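Local coordinates for protein aldehyde dehydrogenase (Bartonella henselae, PDB 3I44) that probably oxidises aldehydes to carboxylic acids with a nicotinamide cofactor, as other members of the aldehyde dehydrogenase family do, at residues A[366-372]-A[386-392]; A[292-296]-A[406-410]; A[159-165]-A[486-490]; A[464-468]-A[479-483]. The protein carries 1 engineered substitution. One frame throughout, in Å; residues are numbered along the deposited sequence.

Contact 1: A[366-372]-A[386-392]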
loop_
_atom_site.group_PDB
_atom_site.type_symbol
_atom_site.label_atom_id
_atom_site.label_comp_id
_atom_site.label_asym_id
_atom_site.label_seq_id
_atom_site.Cartn_x
_atom_site.Cartn_y
_atom_site.Cartn_z
ATOM N N ALA A 366 -21.000 -8.926 -32.338
ATOM C CA ALA A 366 -19.615 -9.328 -32.713
ATOM C C ALA A 366 -19.720 -10.484 -33.704
ATOM O O ALA A 366 -20.697 -11.212 -33.675
ATOM C CB ALA A 366 -18.777 -9.727 -31.482
ATOM N N THR A 367 -18.742 -10.662 -34.583
ATOM C CA THR A 367 -18.694 -11.882 -35.432
ATOM C C THR A 367 -18.285 -13.138 -34.648
ATOM O O THR A 367 -17.148 -13.230 -34.154
ATOM C CB THR A 367 -17.709 -11.704 -36.578
ATOM O OG1 THR A 367 -18.051 -10.509 -37.269
ATOM C CG2 THR A 367 -17.739 -12.916 -37.561
ATOM N N LEU A 368 -19.189 -14.112 -34.556
ATOM C CA LEU A 368 -18.866 -15.417 -34.013
ATOM C C LEU A 368 -18.092 -16.235 -35.041
ATOM O O LEU A 368 -18.665 -16.683 -36.048
ATOM C CB LEU A 368 -20.122 -16.172 -33.566
ATOM C CG LEU A 368 -19.953 -17.563 -32.957
ATOM C CD1 LEU A 368 -19.089 -17.534 -31.687
ATOM C CD2 LEU A 368 -21.314 -18.185 -32.671
ATOM N N VAL A 369 -16.795 -16.458 -34.766
ATOM C CA VAL A 369 -15.904 -17.149 -35.701
ATOM C C VAL A 369 -15.984 -18.635 -35.540
ATOM O O VAL A 369 -16.044 -19.354 -36.538
ATOM C CB VAL A 369 -14.444 -16.681 -35.551
ATOM C CG1 VAL A 369 -13.491 -17.482 -36.484
ATOM C CG2 VAL A 369 -14.362 -15.192 -35.799
ATOM N N THR A 370 -15.966 -19.107 -34.289
ATOM C CA THR A 370 -16.191 -20.514 -33.980
ATOM C C THR A 370 -16.560 -20.673 -32.522
ATOM O O THR A 370 -16.451 -19.736 -31.746
ATOM C CB THR A 370 -14.972 -21.405 -34.301
ATOM O OG1 THR A 370 -15.242 -22.746 -33.864
ATOM C CG2 THR A 370 -13.698 -20.886 -33.613
ATOM N N GLY A 371 -16.981 -21.865 -32.144
ATOM C CA GLY A 371 -17.506 -22.093 -30.795
ATOM C C GLY A 371 -18.821 -21.368 -30.593
ATOM O O GLY A 371 -19.544 -21.074 -31.559
ATOM N N GLY A 372 -19.134 -21.061 -29.338
ATOM C CA GLY A 372 -20.441 -20.502 -28.974
ATOM C C GLY A 372 -20.940 -21.083 -27.665
ATOM O O GLY A 372 -20.153 -21.586 -26.843
ATOM N N ARG A 386 -17.070 -24.396 -24.820
ATOM C CA ARG A 386 -16.481 -24.553 -26.138
ATOM C C ARG A 386 -15.443 -23.471 -26.381
ATOM O O ARG A 386 -15.746 -22.286 -26.211
ATOM C CB ARG A 386 -17.574 -24.425 -27.220
ATOM C CG ARG A 386 -18.649 -25.489 -27.168
ATOM C CD ARG A 386 -19.922 -25.085 -27.908
ATOM N NE ARG A 386 -19.726 -24.987 -29.356
ATOM C CZ ARG A 386 -20.571 -24.371 -30.181
ATOM N NH1 ARG A 386 -21.669 -23.787 -29.720
ATOM N NH2 ARG A 386 -20.338 -24.348 -31.488
ATOM N N PRO A 387 -14.241 -23.845 -26.866
ATOM C CA PRO A 387 -13.319 -22.808 -27.298
ATOM C C PRO A 387 -13.973 -21.883 -28.315
ATOM O O PRO A 387 -14.432 -22.330 -29.369
ATOM C CB PRO A 387 -12.175 -23.592 -27.927
ATOM C CG PRO A 387 -12.197 -24.890 -27.271
ATOM C CD PRO A 387 -13.641 -25.182 -26.931
ATOM N N THR A 388 -14.027 -20.604 -28.002
ATOM C CA THR A 388 -14.810 -19.648 -28.775
ATOM C C THR A 388 -13.963 -18.461 -29.207
ATOM O O THR A 388 -13.152 -17.942 -28.425
ATOM C CB THR A 388 -16.035 -19.178 -27.901
ATOM O OG1 THR A 388 -16.819 -20.331 -27.555
ATOM C CG2 THR A 388 -16.894 -18.142 -28.628
ATOM N N VAL A 389 -14.145 -18.031 -30.449
ATOM C CA VAL A 389 -13.483 -16.861 -30.981
ATOM C C VAL A 389 -14.510 -15.855 -31.499
ATOM O O VAL A 389 -15.383 -16.211 -32.302
ATOM C CB VAL A 389 -12.473 -17.260 -32.108
ATOM C CG1 VAL A 389 -11.828 -16.051 -32.736
ATOM C CG2 VAL A 389 -11.386 -18.214 -31.582
ATOM N N PHE A 390 -14.388 -14.590 -31.068
ATOM C CA PHE A 390 -15.115 -13.473 -31.660
ATOM C C PHE A 390 -14.162 -12.561 -32.404
ATOM O O PHE A 390 -13.026 -12.370 -31.955
ATOM C CB PHE A 390 -15.818 -12.659 -30.566
ATOM C CG PHE A 390 -16.985 -13.351 -29.938
ATOM C CD1 PHE A 390 -18.239 -13.313 -30.551
ATOM C CD2 PHE A 390 -16.841 -14.048 -28.746
ATOM C CE1 PHE A 390 -19.338 -13.950 -29.964
ATOM C CE2 PHE A 390 -17.925 -14.687 -28.155
ATOM C CZ PHE A 390 -19.184 -14.626 -28.764
ATOM N N ALA A 391 -14.623 -11.993 -33.524
ATOM C CA ALA A 391 -13.887 -11.000 -34.297
ATOM C C ALA A 391 -14.772 -9.768 -34.476
ATOM O O ALA A 391 -15.963 -9.801 -34.122
ATOM C CB ALA A 391 -13.436 -11.558 -35.664
ATOM N N ASP A 392 -14.194 -8.687 -35.005
ATOM C CA ASP A 392 -14.876 -7.396 -35.104
ATOM C C ASP A 392 -15.497 -6.986 -33.758
ATOM O O ASP A 392 -16.642 -6.532 -33.697
ATOM C CB ASP A 392 -15.919 -7.462 -36.221
ATOM C CG ASP A 392 -15.334 -8.067 -37.486
ATOM O OD1 ASP A 392 -14.265 -7.560 -37.903
ATOM O OD2 ASP A 392 -15.899 -9.063 -38.022
HETATM O O HOH W 1 -14.715 -24.329 -31.160
HETATM O O HOH W 2 -17.932 -24.272 -33.065
HETATM O O HOH W 3 -19.917 -23.117 -24.588
#

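Contact 2: A[292-296]-A[406-410]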
loop_
_atom_site.group_PDB
_atom_site.type_symbol
_atom_site.label_atom_id
_atom_site.label_comp_id
_atom_site.label_asym_id
_atom_site.label_seq_id
_atom_site.Cartn_x
_atom_site.Cartn_y
_atom_site.Cartn_z
ATOM N N VAL A 292 -3.308 -17.536 -29.324
ATOM C CA VAL A 292 -4.611 -18.200 -29.222
ATOM C C VAL A 292 -4.512 -19.311 -28.188
ATOM O O VAL A 292 -5.301 -19.391 -27.227
ATOM C CB VAL A 292 -5.125 -18.683 -30.619
ATOM C CG1 VAL A 292 -6.456 -19.414 -30.463
ATOM C CG2 VAL A 292 -5.276 -17.495 -31.585
ATOM N N ARG A 293 -3.470 -20.113 -28.310
ATOM C CA ARG A 293 -3.217 -21.148 -27.328
ATOM C C ARG A 293 -3.136 -20.625 -25.898
ATOM O O ARG A 293 -3.638 -21.279 -24.952
ATOM C CB ARG A 293 -1.913 -21.899 -27.651
ATOM C CG ARG A 293 -2.022 -22.858 -28.823
ATOM C CD ARG A 293 -0.673 -23.525 -29.142
ATOM N NE ARG A 293 -0.852 -24.539 -30.175
ATOM C CZ ARG A 293 -0.298 -24.539 -31.397
ATOM N NH1 ARG A 293 0.544 -23.575 -31.809
ATOM N NH2 ARG A 293 -0.591 -25.542 -32.227
ATOM N N HIS A 294 -2.492 -19.470 -25.722
ATOM C CA HIS A 294 -2.311 -18.901 -24.370
ATOM C C HIS A 294 -3.721 -18.519 -23.800
ATOM O O HIS A 294 -4.010 -18.743 -22.615
ATOM C CB HIS A 294 -1.373 -17.660 -24.410
ATOM C CG HIS A 294 -0.919 -17.194 -23.064
ATOM N ND1 HIS A 294 0.038 -16.212 -22.896
ATOM C CD2 HIS A 294 -1.285 -17.577 -21.816
ATOM C CE1 HIS A 294 0.253 -16.030 -21.603
ATOM N NE2 HIS A 294 -0.547 -16.837 -20.926
ATOM N N CYS A 295 -4.586 -17.957 -24.655
ATOM C CA CYS A 295 -5.944 -17.608 -24.255
ATOM C C CYS A 295 -6.755 -18.795 -23.701
ATOM O O CYS A 295 -7.486 -18.642 -22.725
ATOM C CB CYS A 295 -6.708 -16.949 -25.412
ATOM S SG CYS A 295 -8.276 -16.137 -24.878
ATOM N N PHE A 296 -6.619 -19.976 -24.297
ATOM C CA PHE A 296 -7.416 -21.122 -23.880
ATOM C C PHE A 296 -6.783 -21.946 -22.764
ATOM O O PHE A 296 -7.453 -22.799 -22.161
ATOM C CB PHE A 296 -7.713 -22.044 -25.070
ATOM C CG PHE A 296 -8.454 -21.355 -26.231
ATOM C CD1 PHE A 296 -9.367 -20.320 -26.000
ATOM C CD2 PHE A 296 -8.221 -21.758 -27.543
ATOM C CE1 PHE A 296 -10.033 -19.686 -27.079
ATOM C CE2 PHE A 296 -8.911 -21.158 -28.630
ATOM C CZ PHE A 296 -9.788 -20.104 -28.393
ATOM N N GLY A 406 -13.145 -17.858 -19.212
ATOM C CA GLY A 406 -13.428 -19.073 -19.959
ATOM C C GLY A 406 -12.602 -19.007 -21.238
ATOM O O GLY A 406 -11.932 -17.986 -21.481
ATOM N N PRO A 407 -12.656 -20.064 -22.074
ATOM C CA PRO A 407 -11.851 -20.105 -23.289
ATOM C C PRO A 407 -12.460 -19.295 -24.397
ATOM O O PRO A 407 -12.949 -19.856 -25.379
ATOM C CB PRO A 407 -11.818 -21.587 -23.610
ATOM C CG PRO A 407 -13.158 -22.071 -23.137
ATOM C CD PRO A 407 -13.313 -21.366 -21.827
ATOM N N VAL A 408 -12.411 -17.974 -24.231
ATOM C CA VAL A 408 -13.096 -17.053 -25.087
ATOM C C VAL A 408 -12.168 -15.897 -25.506
ATOM O O VAL A 408 -11.752 -15.078 -24.699
ATOM C CB VAL A 408 -14.356 -16.519 -24.387
ATOM C CG1 VAL A 408 -15.075 -15.482 -25.274
ATOM C CG2 VAL A 408 -15.274 -17.700 -24.024
ATOM N N LEU A 409 -11.849 -15.842 -26.786
ATOM C CA LEU A 409 -10.939 -14.834 -27.314
ATOM C C LEU A 409 -11.706 -13.782 -28.088
ATOM O O LEU A 409 -12.616 -14.129 -28.838
ATOM C CB LEU A 409 -9.948 -15.528 -28.240
ATOM C CG LEU A 409 -8.951 -14.661 -28.991
ATOM C CD1 LEU A 409 -8.008 -13.987 -28.004
ATOM C CD2 LEU A 409 -8.149 -15.497 -29.983
ATOM N N SER A 410 -11.321 -12.511 -27.923
ATOM C CA SER A 410 -11.850 -11.411 -28.709
ATOM C C SER A 410 -10.788 -10.800 -29.644
ATOM O O SER A 410 -9.743 -10.355 -29.163
ATOM C CB SER A 410 -12.398 -10.335 -27.757
ATOM O OG SER A 410 -13.471 -10.832 -26.976
#

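Contact 3: A[159-165]-A[486-490]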
loop_
_atom_site.group_PDB
_atom_site.type_symbol
_atom_site.label_atom_id
_atom_site.label_comp_id
_atom_site.label_asym_id
_atom_site.label_seq_id
_atom_site.Cartn_x
_atom_site.Cartn_y
_atom_site.Cartn_z
ATOM N N TYR A 159 14.506 -4.562 8.773
ATOM C CA TYR A 159 13.237 -5.134 8.333
ATOM C C TYR A 159 12.700 -5.980 9.468
ATOM O O TYR A 159 13.437 -6.833 10.021
ATOM C CB TYR A 159 13.395 -6.015 7.087
ATOM C CG TYR A 159 13.770 -5.271 5.814
ATOM C CD1 TYR A 159 12.800 -4.779 4.977
ATOM C CD2 TYR A 159 15.099 -5.035 5.489
ATOM C CE1 TYR A 159 13.130 -4.096 3.844
ATOM C CE2 TYR A 159 15.451 -4.354 4.356
ATOM C CZ TYR A 159 14.461 -3.888 3.524
ATOM O OH TYR A 159 14.775 -3.182 2.362
ATOM N N ASP A 160 11.427 -5.776 9.808
ATOM C CA ASP A 160 10.750 -6.542 10.882
ATOM C C ASP A 160 9.510 -7.283 10.338
ATOM O O ASP A 160 8.742 -6.716 9.543
ATOM C CB ASP A 160 10.215 -5.583 11.963
ATOM C CG ASP A 160 11.300 -5.017 12.892
ATOM O OD1 ASP A 160 12.209 -5.762 13.297
ATOM O OD2 ASP A 160 11.149 -3.827 13.269
ATOM N N ALA A 161 9.287 -8.509 10.798
ATOM C CA ALA A 161 8.034 -9.202 10.515
ATOM C C ALA A 161 6.834 -8.249 10.733
ATOM O O ALA A 161 6.694 -7.671 11.806
ATOM C CB ALA A 161 7.903 -10.425 11.404
ATOM N N ILE A 162 5.981 -8.090 9.723
ATOM C CA ILE A 162 4.814 -7.197 9.852
ATOM C C ILE A 162 3.894 -7.664 11.000
ATOM O O ILE A 162 3.274 -6.834 11.681
ATOM C CB ILE A 162 4.061 -6.994 8.502
ATOM C CG1 ILE A 162 3.212 -5.714 8.563
ATOM C CG2 ILE A 162 3.213 -8.221 8.136
ATOM C CD1 ILE A 162 2.699 -5.140 7.166
ATOM N N GLY A 163 3.857 -8.971 11.244
ATOM C CA GLY A 163 3.038 -9.535 12.325
ATOM C C GLY A 163 2.256 -10.768 11.914
ATOM O O GLY A 163 2.739 -11.598 11.148
ATOM N N VAL A 164 1.034 -10.891 12.448
ATOM C CA VAL A 164 0.160 -11.990 12.157
ATOM C C VAL A 164 -0.634 -11.569 10.940
ATOM O O VAL A 164 -1.170 -10.491 10.916
ATOM C CB VAL A 164 -0.782 -12.341 13.340
ATOM C CG1 VAL A 164 -1.522 -13.627 13.044
ATOM C CG2 VAL A 164 -0.019 -12.495 14.669
ATOM N N VAL A 165 -0.691 -12.417 9.915
ATOM C CA VAL A 165 -1.266 -12.045 8.638
ATOM C C VAL A 165 -2.367 -12.971 8.197
ATOM O O VAL A 165 -2.404 -14.168 8.539
ATOM C CB VAL A 165 -0.167 -11.928 7.559
ATOM C CG1 VAL A 165 0.919 -10.964 8.081
ATOM C CG2 VAL A 165 0.459 -13.306 7.246
ATOM N N LYS A 486 9.361 -8.882 0.912
ATOM C CA LYS A 486 9.236 -7.541 1.502
ATOM C C LYS A 486 7.790 -7.105 1.784
ATOM O O LYS A 486 7.570 -6.267 2.664
ATOM C CB LYS A 486 9.928 -6.464 0.665
ATOM C CG LYS A 486 11.429 -6.541 0.814
ATOM C CD LYS A 486 12.179 -5.721 -0.213
ATOM C CE LYS A 486 13.648 -5.666 0.136
ATOM N NZ LYS A 486 14.411 -4.856 -0.884
ATOM N N GLU A 487 6.819 -7.619 1.042
ATOM C CA GLU A 487 5.433 -7.329 1.381
ATOM C C GLU A 487 5.085 -7.803 2.804
ATOM O O GLU A 487 4.130 -7.311 3.389
ATOM C CB GLU A 487 4.459 -7.977 0.378
ATOM C CG GLU A 487 4.508 -7.450 -1.056
ATOM C CD GLU A 487 3.248 -7.828 -1.859
ATOM O OE1 GLU A 487 2.827 -9.014 -1.824
ATOM O OE2 GLU A 487 2.691 -6.925 -2.514
ATOM N N PHE A 488 5.837 -8.751 3.365
ATOM C CA PHE A 488 5.574 -9.237 4.746
ATOM C C PHE A 488 6.484 -8.611 5.830
ATOM O O PHE A 488 6.542 -9.089 6.991
ATOM C CB PHE A 488 5.594 -10.768 4.778
ATOM C CG PHE A 488 4.417 -11.382 4.044
ATOM C CD1 PHE A 488 3.187 -11.520 4.672
ATOM C CD2 PHE A 488 4.543 -11.799 2.717
ATOM C CE1 PHE A 488 2.091 -12.052 3.976
ATOM C CE2 PHE A 488 3.461 -12.342 2.021
ATOM C CZ PHE A 488 2.241 -12.464 2.645
ATOM N N LEU A 489 7.174 -7.536 5.447
ATOM C CA LEU A 489 8.102 -6.827 6.356
ATOM C C LEU A 489 7.723 -5.363 6.485
ATOM O O LEU A 489 7.304 -4.766 5.508
ATOM C CB LEU A 489 9.536 -6.889 5.777
ATOM C CG LEU A 489 10.068 -8.328 5.727
ATOM C CD1 LEU A 489 11.354 -8.477 4.886
ATOM C CD2 LEU A 489 10.261 -8.824 7.154
ATOM N N ASP A 490 7.905 -4.798 7.686
ATOM C CA ASP A 490 7.928 -3.376 7.906
ATOM C C ASP A 490 9.381 -2.932 7.890
ATOM O O ASP A 490 10.296 -3.686 8.302
ATOM C CB ASP A 490 7.310 -2.978 9.267
ATOM C CG ASP A 490 5.780 -2.823 9.218
ATOM O OD1 ASP A 490 5.274 -2.295 8.222
ATOM O OD2 ASP A 490 5.091 -3.208 10.206
#

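Contact 4: A[464-468]-A[479-483]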
loop_
_atom_site.group_PDB
_atom_site.type_symbol
_atom_site.label_atom_id
_atom_site.label_comp_id
_atom_site.label_asym_id
_atom_site.label_seq_id
_atom_site.Cartn_x
_atom_site.Cartn_y
_atom_site.Cartn_z
ATOM N N GLY A 464 12.661 -15.825 -13.371
ATOM C CA GLY A 464 12.441 -16.318 -12.028
ATOM C C GLY A 464 12.946 -15.298 -11.054
ATOM O O GLY A 464 14.004 -14.700 -11.252
ATOM N N GLY A 465 12.173 -15.033 -10.014
ATOM C CA GLY A 465 12.556 -13.951 -9.098
ATOM C C GLY A 465 12.009 -12.570 -9.429
ATOM O O GLY A 465 12.093 -11.663 -8.599
ATOM N N SER A 466 11.508 -12.382 -10.647
ATOM C CA SER A 466 10.714 -11.214 -10.969
ATOM C C SER A 466 9.442 -11.238 -10.119
ATOM O O SER A 466 8.999 -12.276 -9.676
ATOM C CB SER A 466 10.326 -11.215 -12.451
ATOM O OG SER A 466 9.457 -10.122 -12.796
ATOM N N TYR A 467 8.842 -10.081 -9.923
ATOM C CA TYR A 467 7.517 -10.029 -9.310
ATOM C C TYR A 467 6.413 -10.416 -10.269
ATOM O O TYR A 467 6.577 -10.363 -11.501
ATOM C CB TYR A 467 7.226 -8.640 -8.775
ATOM C CG TYR A 467 6.994 -7.529 -9.775
ATOM C CD1 TYR A 467 5.826 -7.455 -10.536
ATOM C CD2 TYR A 467 7.903 -6.487 -9.893
ATOM C CE1 TYR A 467 5.588 -6.388 -11.391
ATOM C CE2 TYR A 467 7.667 -5.404 -10.736
ATOM C CZ TYR A 467 6.515 -5.366 -11.482
ATOM O OH TYR A 467 6.309 -4.306 -12.286
ATOM N N PHE A 468 5.280 -10.757 -9.678
ATOM C CA PHE A 468 4.040 -10.874 -10.381
ATOM C C PHE A 468 3.013 -9.925 -9.749
ATOM O O PHE A 468 2.716 -10.021 -8.548
ATOM C CB PHE A 468 3.520 -12.317 -10.315
ATOM C CG PHE A 468 2.308 -12.562 -11.194
ATOM C CD1 PHE A 468 2.449 -13.178 -12.437
ATOM C CD2 PHE A 468 1.041 -12.164 -10.789
ATOM C CE1 PHE A 468 1.338 -13.398 -13.252
ATOM C CE2 PHE A 468 -0.071 -12.378 -11.596
ATOM C CZ PHE A 468 0.071 -12.992 -12.816
ATOM N N GLU A 479 4.136 -9.919 -5.868
ATOM C CA GLU A 479 4.384 -11.231 -5.294
ATOM C C GLU A 479 5.616 -11.861 -5.937
ATOM O O GLU A 479 5.919 -11.580 -7.074
ATOM C CB GLU A 479 3.152 -12.122 -5.446
ATOM C CG GLU A 479 1.940 -11.637 -4.624
ATOM C CD GLU A 479 0.910 -12.712 -4.312
ATOM O OE1 GLU A 479 0.433 -12.777 -3.147
ATOM O OE2 GLU A 479 0.611 -13.546 -5.188
ATOM N N GLY A 480 6.318 -12.718 -5.210
ATOM C CA GLY A 480 7.420 -13.457 -5.787
ATOM C C GLY A 480 8.787 -12.838 -5.518
ATOM O O GLY A 480 8.940 -11.605 -5.439
ATOM N N GLY A 481 9.801 -13.702 -5.403
ATOM C CA GLY A 481 11.164 -13.240 -5.161
ATOM C C GLY A 481 11.291 -12.248 -4.004
ATOM O O GLY A 481 10.603 -12.340 -2.967
ATOM N N LEU A 482 12.156 -11.262 -4.200
ATOM C CA LEU A 482 12.455 -10.314 -3.125
ATOM C C LEU A 482 11.257 -9.413 -2.842
ATOM O O LEU A 482 11.015 -9.044 -1.688
ATOM C CB LEU A 482 13.627 -9.421 -3.499
ATOM C CG LEU A 482 14.939 -9.744 -2.807
ATOM C CD1 LEU A 482 16.057 -8.956 -3.518
ATOM C CD2 LEU A 482 14.802 -9.371 -1.338
ATOM N N TRP A 483 10.539 -9.054 -3.905
ATOM C CA TRP A 483 9.365 -8.193 -3.776
ATOM C C TRP A 483 8.397 -8.842 -2.793
ATOM O O TRP A 483 7.861 -8.175 -1.903
ATOM C CB TRP A 483 8.677 -7.965 -5.133
ATOM C CG TRP A 483 9.326 -6.883 -6.027
ATOM C CD1 TRP A 483 9.085 -5.520 -5.995
ATOM C CD2 TRP A 483 10.288 -7.088 -7.056
ATOM N NE1 TRP A 483 9.827 -4.889 -6.941
ATOM C CE2 TRP A 483 10.589 -5.817 -7.603
ATOM C CE3 TRP A 483 10.928 -8.216 -7.568
ATOM C CZ2 TRP A 483 11.488 -5.645 -8.647
ATOM C CZ3 TRP A 483 11.849 -8.046 -8.600
ATOM C CH2 TRP A 483 12.118 -6.761 -9.131
HETATM O O HOH W 4 13.750 -11.151 -6.624
#

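Contact 1: A[366-372]-A[386-392]
T367 and D392 meet through a hydroxyl and a carboxylate: OG1 donates to the anti lone pair of OD2 at 2.7 Å. A chi1 of -53° sets OG1 beside the threonine's own backbone N and points it at the acid. D392 OD1 is bound by Y316, tying the strand pair to helix 316-329. On the face shared by L368 and F390, the leucine methyl CD1 lies over one side of the ring, 4.0 Å from F390 CE1, and A366 CB touches F390 CD1 at 3.7 Å. With V389 and A391 it is V369 that packs, its CB 3.9 Å from V389 CG1; small aliphatic side chains suit this interface, which helix 316-329 also touches. The two strands are antiparallel at the edge of a seven-stranded sheet, and a classic beta bulge interrupts them: V369 and T370 both face V389, which accepts from V369 N and donates from its own N to T370 O (3.1 Å). Past the bulge, G371, at positive phi, brings its CA to P387 O in a CA-H...O contact of 3.4 Å; lacking a side chain, it lets the chains lie this close. G372 N donates to T388 OG1 at 3.0 Å, and that hydroxyl donates onward to R386 O at 2.6 Å. The R386 guanidinium, its chain bent at chi3, lies flat over the G371-G372 peptide, while NH1 bonds T373 O and a water joins NH2 to G371 N.

Contact 2: A[292-296]-A[406-410]
F296 and P407 cross at about a right angle, the phenyl ring bringing its CD1-CE1 side against the proline. CE1 comes within 3.4 Å of P407 O, and CD1 lies 3.7 Å from P407 CB. The backbone nitrogens of V408 and L409 lie near the plane of the same ring, off its edge. One of its faces is occupied from within the helix by V292 O, 3.7 Å above the ring plane and offset toward the rim.

L409 answers from the strand with a fork. Its CG stands anti to the backbone N (chi1 176°), extending the two methyls toward the helix: CD1 reaches C295 SG at 3.8 Å, and CD2 reaches V292 CG2 at the same separation, the valine and leucine crossing nearly at right angles. C295 SG also rests 3.6 Å from V408 O. The small, polarisable thiol fits between a methyl group and a carbonyl oxygen.

Helix 287-296 thus packs across one face of the seven-stranded mixed sheet, segment 292-296 running at 136° to strand 408-410, with the segment axes 8.3 Å apart at closest approach. The chain enters that strand through an inverse gamma turn centred on P407, closed by the bond from V408 N to G406 O (2.8 Å); a proline's fixed phi suits such a turn. Farther out, V292 also leans on A323 and I326 of helix 316-329, and F296 continues onto V389 of the adjoining strand 388-391.

Contact 3: A[159-165]-A[486-490]
Strand 156-168 is joined here in antiparallel fashion to strand 489-494, the late strand that follows helix 481-486 through a type I turn from K486 to L489. D160 and D490 form the hydrogen-bonded pair, D160 N to D490 O and D490 N to D160 O both 2.8 Å and both in the plane of the accepting carbonyl. In a third bond, I162 N reaches F488 O at 3.0 Å from above the carbonyl plane. Beside this backbone, L489 and Y159 cross at about a right angle: L489 CD1 lies 3.9 Å from Y159 CB, while L489 CB sits at the tyrosine ring's edge. The extended K486 chain brings CE to within 3.5 Å of Y159 OH, the hydroxyl itself being bonded to E146. At the turn, V165 CG2 touches F488 CE1 at 3.9 Å, obliquely to the ring, and F488 is further buried against helix 174-188. I162, with CG1 anti to its backbone N (chi1 -160°), places that methylene 3.5 Å from D490 OD2. The two carboxylates, D160 OD2 6.8 Å from D490 OD2, have separate cationic partners, which would offset their like charge: D160 has a salt bridge to K492, and D490 has salt bridges to R451 and R476 of the second subunit. That pairing probably keeps the buried D490 ionised, and through it this strand pair forms part of the subunit interface.

Contact 4: A[464-468]-A[479-483]
Y467 and W483 form a T-shaped pair: the tyrosine's edge points at the indole face, with Y467 CD2 3.6 Å from W483 CE2, the tyrosine centroid 5.0 Å from that of the indole's five-membered ring and the planes at 78°. A chi1 of 70°, which holds the tyrosine CG between its backbone N and carbonyl carbon, presents that edge. G465 O lies instead in the indole plane, at the rim, 3.6 Å from W483 CZ3. S466 and W483 also pack on L148 of the second subunit, and F468 on N304 and E270.

The polar contacts are backbone ones. F468 and E479 make a single antiparallel bridge, F468 N to E479 O at 2.8 Å and E479 N to F468 O at 3.0 Å. One water accepts from L482 N and donates to G465 O (2.6 Å), joining the loop to helix 481-486. G480 and G481 both have positive phi, and G481, as glycine, lets its CA lie 3.9 Å from G465 O.

Outside the two segments, E479 OE1 has a salt bridge to K181 and the Y467 ring a cation-pi contact with R478; the tyrosine hydroxyl bonds G453 O. Neutral backbone bonds and an aromatic edge therefore carry the contact itself.

Contacts 1 and 2 belong to one seven-stranded sheet: strands 388-391 and 408-414 are neighbours in it, joined by backbone bonds such as T388 N to P407 O, and the centres of the two contacts lie about 10 Å apart. Contact 2 is fully buried and makes no hydrogen bond between its segments; contact 1, at the sheet's edge, mixes backbone bonds with waters and an arginine. Contact 3 lies on the opposite side of the chain's centre from both, in another sheet. Contact 4 touches it through E479 and E487, near helix 481-486. Both reach the second subunit, contact 4 by packing and contact 3 also through D490, which pairs with arginines of that chain.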